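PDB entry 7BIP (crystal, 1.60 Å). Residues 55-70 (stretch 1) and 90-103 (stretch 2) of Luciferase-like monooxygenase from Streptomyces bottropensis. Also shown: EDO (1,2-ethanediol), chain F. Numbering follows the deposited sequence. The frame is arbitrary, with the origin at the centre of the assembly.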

# COMPACT_ATOMS: atom_id res chain seq x y z
N PRO A 55 8.00 -2.94 -5.74
CA PRO A 55 6.97 -2.87 -6.80
C PRO A 55 5.82 -1.93 -6.47
O PRO A 55 5.07 -1.57 -7.38
CB PRO A 55 6.47 -4.32 -6.91
CG PRO A 55 6.74 -4.91 -5.54
CD PRO A 55 8.00 -4.25 -5.05
N ASP A 56 5.69 -1.49 -5.22
CA ASP A 56 4.59 -0.62 -4.81
C ASP A 56 5.10 0.35 -3.75
O ASP A 56 5.08 0.05 -2.55
CB ASP A 56 3.41 -1.43 -4.28
CG ASP A 56 2.14 -0.63 -4.19
OD1 ASP A 56 1.49 -0.42 -5.24
OD2 ASP A 56 1.78 -0.23 -3.08
N PRO A 57 5.56 1.54 -4.16
CA PRO A 57 6.10 2.49 -3.18
C PRO A 57 5.10 2.91 -2.13
O PRO A 57 5.49 3.19 -0.99
CB PRO A 57 6.54 3.68 -4.05
CG PRO A 57 5.73 3.53 -5.32
CD PRO A 57 5.66 2.05 -5.53
N VAL A 58 3.81 2.97 -2.49
CA VAL A 58 2.80 3.39 -1.52
C VAL A 58 2.78 2.45 -0.32
O VAL A 58 2.55 2.89 0.82
CB VAL A 58 1.42 3.48 -2.20
CG1 VAL A 58 0.29 3.63 -1.17
CG2 VAL A 58 1.41 4.63 -3.18
N THR A 59 3.01 1.14 -0.54
CA THR A 59 2.97 0.19 0.57
C THR A 59 4.09 0.46 1.56
O THR A 59 3.86 0.48 2.78
CB THR A 59 3.07 -1.25 0.04
OG1 THR A 59 1.93 -1.53 -0.78
CG2 THR A 59 3.10 -2.27 1.19
N PHE A 60 5.31 0.72 1.06
CA PHE A 60 6.38 1.11 1.96
C PHE A 60 6.11 2.46 2.62
O PHE A 60 6.32 2.63 3.83
CB PHE A 60 7.73 1.16 1.23
CG PHE A 60 8.82 1.72 2.10
CD1 PHE A 60 9.42 0.90 3.04
CD2 PHE A 60 9.19 3.05 2.02
CE1 PHE A 60 10.41 1.40 3.89
CE2 PHE A 60 10.19 3.56 2.86
CZ PHE A 60 10.80 2.72 3.80
N LEU A 61 5.68 3.44 1.83
CA LEU A 61 5.53 4.79 2.39
C LEU A 61 4.40 4.86 3.43
O LEU A 61 4.46 5.70 4.33
CB LEU A 61 5.31 5.80 1.28
CG LEU A 61 6.51 6.01 0.35
CD1 LEU A 61 6.09 6.83 -0.86
CD2 LEU A 61 7.70 6.65 1.09
N ALA A 62 3.38 3.99 3.34
CA ALA A 62 2.37 3.98 4.40
C ALA A 62 2.96 3.48 5.72
O ALA A 62 2.68 4.03 6.79
CB ALA A 62 1.18 3.13 3.98
N ALA A 63 3.81 2.45 5.65
CA ALA A 63 4.53 1.99 6.83
C ALA A 63 5.46 3.08 7.36
O ALA A 63 5.48 3.37 8.56
CB ALA A 63 5.31 0.72 6.52
N ALA A 64 6.24 3.71 6.46
CA ALA A 64 7.12 4.80 6.88
C ALA A 64 6.34 5.94 7.52
O ALA A 64 6.75 6.50 8.54
CB ALA A 64 7.93 5.32 5.68
N ALA A 65 5.21 6.31 6.92
CA ALA A 65 4.37 7.36 7.51
C ALA A 65 3.96 6.99 8.93
O ALA A 65 4.00 7.83 9.84
CB ALA A 65 3.12 7.56 6.65
N ALA A 66 3.53 5.74 9.13
CA ALA A 66 3.06 5.32 10.43
C ALA A 66 4.17 5.33 11.48
O ALA A 66 3.87 5.47 12.68
CB ALA A 66 2.43 3.93 10.32
N ARG A 67 5.43 5.17 11.07
CA ARG A 67 6.57 5.20 11.98
C ARG A 67 7.09 6.61 12.26
O ARG A 67 7.98 6.76 13.11
CB ARG A 67 7.72 4.35 11.42
CG ARG A 67 7.45 2.84 11.34
CD ARG A 67 7.54 2.20 12.72
NE ARG A 67 7.47 0.74 12.62
CZ ARG A 67 8.50 -0.04 12.29
NH1 ARG A 67 9.69 0.50 12.04
NH2 ARG A 67 8.33 -1.36 12.21
N THR A 68 6.56 7.65 11.60
CA THR A 68 7.15 8.98 11.65
C THR A 68 6.08 10.02 11.94
O THR A 68 4.88 9.76 11.87
CB THR A 68 7.87 9.32 10.33
OG1 THR A 68 6.95 9.17 9.24
CG2 THR A 68 9.08 8.38 10.09
N ARG A 69 6.54 11.23 12.28
CA ARG A 69 5.61 12.31 12.57
C ARG A 69 5.77 13.55 11.70
O ARG A 69 4.78 14.24 11.47
CB ARG A 69 5.73 12.73 14.05
CG ARG A 69 5.29 11.65 15.03
CD ARG A 69 5.61 12.04 16.47
NE ARG A 69 6.31 10.97 17.18
CZ ARG A 69 7.03 11.14 18.28
NH1 ARG A 69 7.63 10.11 18.85
NH2 ARG A 69 7.15 12.35 18.81
N ARG A 70 6.98 13.86 11.22
CA ARG A 70 7.14 15.15 10.54
C ARG A 70 7.73 15.05 9.14
O ARG A 70 7.44 15.90 8.28
CB ARG A 70 7.99 16.09 11.39
CG ARG A 70 9.39 15.61 11.68
CD ARG A 70 10.21 16.71 12.33
NE ARG A 70 11.54 16.24 12.73
CZ ARG A 70 12.32 16.88 13.59
NH1 ARG A 70 11.90 18.02 14.14
NH2 ARG A 70 13.51 16.39 13.90
N GLY A 90 -6.97 6.32 -5.47
CA GLY A 90 -7.50 5.86 -4.20
C GLY A 90 -6.43 5.54 -3.18
O GLY A 90 -6.51 5.98 -2.03
N LYS A 91 -5.40 4.76 -3.57
CA LYS A 91 -4.39 4.40 -2.58
C LYS A 91 -3.58 5.61 -2.15
O LYS A 91 -3.21 5.72 -0.97
CB LYS A 91 -3.46 3.29 -3.10
CG LYS A 91 -2.48 3.69 -4.19
CD LYS A 91 -1.53 2.53 -4.53
CE LYS A 91 -2.26 1.39 -5.20
NZ LYS A 91 -1.28 0.44 -5.82
N LEU A 92 -3.34 6.56 -3.06
CA LEU A 92 -2.60 7.75 -2.67
C LEU A 92 -3.43 8.65 -1.76
O LEU A 92 -2.88 9.29 -0.85
CB LEU A 92 -2.15 8.52 -3.91
CG LEU A 92 -1.02 7.86 -4.72
CD1 LEU A 92 -0.94 8.56 -6.06
CD2 LEU A 92 0.33 7.90 -3.97
N ALA A 93 -4.75 8.71 -1.98
CA ALA A 93 -5.60 9.46 -1.06
C ALA A 93 -5.62 8.82 0.34
O ALA A 93 -5.58 9.53 1.35
CB ALA A 93 -7.03 9.58 -1.63
N MET A 94 -5.64 7.48 0.41
CA MET A 94 -5.51 6.84 1.72
C MET A 94 -4.20 7.23 2.40
O MET A 94 -4.18 7.58 3.59
CB MET A 94 -5.59 5.32 1.58
CG MET A 94 -6.94 4.76 1.14
SD MET A 94 -6.81 2.96 0.99
CE MET A 94 -6.75 2.42 2.70
N LEU A 95 -3.11 7.19 1.65
CA LEU A 95 -1.81 7.51 2.22
C LEU A 95 -1.74 8.96 2.68
O LEU A 95 -1.16 9.26 3.73
CB LEU A 95 -0.71 7.20 1.19
CG LEU A 95 0.70 7.63 1.58
CD1 LEU A 95 1.08 6.99 2.93
CD2 LEU A 95 1.66 7.20 0.48
N ASP A 96 -2.30 9.89 1.89
CA ASP A 96 -2.35 11.29 2.30
C ASP A 96 -3.02 11.42 3.67
O ASP A 96 -2.50 12.09 4.57
CB ASP A 96 -3.10 12.11 1.25
CG ASP A 96 -2.87 13.61 1.39
OD1 ASP A 96 -1.81 14.02 1.92
OD2 ASP A 96 -3.75 14.38 0.97
N ASN A 97 -4.15 10.74 3.86
CA ASN A 97 -4.86 10.82 5.13
C ASN A 97 -4.11 10.12 6.26
O ASN A 97 -4.03 10.64 7.38
CB ASN A 97 -6.27 10.27 4.97
CG ASN A 97 -7.20 11.27 4.32
OD1 ASN A 97 -7.57 12.26 4.94
ND2 ASN A 97 -7.55 11.04 3.06
N ILE A 98 -3.56 8.93 5.99
CA ILE A 98 -2.79 8.21 7.01
C ILE A 98 -1.62 9.05 7.49
O ILE A 98 -1.32 9.11 8.69
CB ILE A 98 -2.33 6.85 6.44
CG1 ILE A 98 -3.52 5.89 6.40
CG2 ILE A 98 -1.18 6.26 7.26
CD1 ILE A 98 -3.28 4.71 5.47
N SER A 99 -0.95 9.73 6.56
CA SER A 99 0.21 10.55 6.88
C SER A 99 -0.15 11.95 7.37
O SER A 99 0.76 12.73 7.66
CB SER A 99 1.12 10.67 5.64
OG SER A 99 0.56 11.60 4.71
N GLN A 100 -1.44 12.28 7.45
CA GLN A 100 -1.91 13.60 7.89
C GLN A 100 -1.29 14.73 7.06
O GLN A 100 -0.77 15.73 7.57
CB GLN A 100 -1.68 13.79 9.40
CG GLN A 100 -2.35 12.66 10.21
CD GLN A 100 -2.77 13.06 11.61
OE1 GLN A 100 -2.19 13.96 12.21
NE2 GLN A 100 -3.80 12.39 12.12
N GLY A 101 -1.35 14.55 5.73
CA GLY A 101 -1.02 15.61 4.81
C GLY A 101 0.45 15.76 4.46
O GLY A 101 0.85 16.85 4.03
N ARG A 102 1.26 14.71 4.61
CA ARG A 102 2.70 14.80 4.40
C ARG A 102 3.14 14.23 3.06
O ARG A 102 4.35 14.13 2.81
CB ARG A 102 3.45 14.08 5.53
CG ARG A 102 3.35 14.79 6.89
CD ARG A 102 4.16 14.05 7.96
NE ARG A 102 3.52 12.80 8.39
CZ ARG A 102 4.19 11.69 8.71
NH1 ARG A 102 5.52 11.65 8.61
NH2 ARG A 102 3.53 10.61 9.11
N LEU A 103 2.21 13.88 2.17
CA LEU A 103 2.52 13.19 0.93
C LEU A 103 2.77 14.17 -0.22
O LEU A 103 2.00 15.12 -0.42
CB LEU A 103 1.37 12.25 0.55
CG LEU A 103 1.45 11.49 -0.78
CD1 LEU A 103 2.61 10.50 -0.75
CD2 LEU A 103 0.15 10.75 -1.02
C1 EDO F . 3.48 7.19 15.70
O1 EDO F . 2.47 8.13 16.08
C2 EDO F . 4.61 7.93 15.00
O2 EDO F . 5.74 7.95 15.87

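Two helices, residues 57-67 and 90-98, run side by side in nearly the same direction, their axes 10° apart and 9.8 Å at closest approach; the two stretches as a whole, loops included, bury 595 Å² between them, both sides summed. Gly 90 makes no contact with stretch 1; the contact opens at Lys 91, whose CA-to-CB bond points toward it. The long side chain (chi angles p, t, p, t) carries its ammonium to Asp 56, where NZ donates to OD1 at 3.0 Å in a buried salt bridge. On the way its methylenes pass Val 58, with CD 3.9 Å from Val 58 CG2, so one lysine serves both a charged and an apolar neighbour. Asp 56 is the N-cap of helix 57-67: its OD2 accepts from Thr 59 OG1 at 2.6 Å and, weakly, from Thr 59 N at 3.1 Å. One carboxylate thus caps its own helix through one oxygen and ties it to the neighbouring helix through the other.

Leu 92 leaves its backbone sideways, but its end comes nearer, and CD2 meets Val 58 CG2 at 3.5 Å. Ala 93 and Met 94 make no contact here. The next turn brings Leu 95, the knob of the packing, into a hole formed by Val 58, Leu 61, Ala 62 and Ala 65. With chi1 t and chi2 p, its CD1 lies 3.6 Å from Ala 62 CA and 4.3 Å from Ala 65 CB, while its CD2 lies 4.0 Å from Leu 61 CB and 4.2 Å from Val 58 CG1. The small alanines leave room for the leucine: its methyl reaches the backbone of Ala 62, and the CA atoms of Ala 62 and Leu 95 stand 5.9 Å apart.

Asp 96 and Asn 97 are out of reach of stretch 1. Ile 98 points toward it and adds a looser contact, CG2 to Ala 62 O at 4.5 Å. At Ser 99 the backbones draw closer still, with Ser 99 CA 5.3 Å from Ala 65 CA, and two short side chains suit the gap: Ser 99 CB touches Ala 65 CB at 3.8 Å. Gln 100, with positive phi, ends the helix in a Schellman motif, and Gly 101 follows, again with positive phi, a conformation that favours glycine.

This turn leads to Arg 102, which has 109 Å² covered by stretch 1. Its NE donates to Ser 99 O at 2.9 Å, steadying the guanidinium, and its N donates to Ser 99 OG at 3.2 Å. At the guanidinium edge, NH2 donates to Ala 65 O at 2.9 Å and NH1 to Thr 68 OG1 at 2.9 Å, the latter almost linear at 178°. Thr 68 OG1 in turn donates to Ala 64 O at 2.8 Å, so the hydroxyl both receives from the arginine and binds back to the last turn of the helix it follows. Arg 69 O lies over one guanidinium face, and its distance to Arg 102 CD is 3.6 Å.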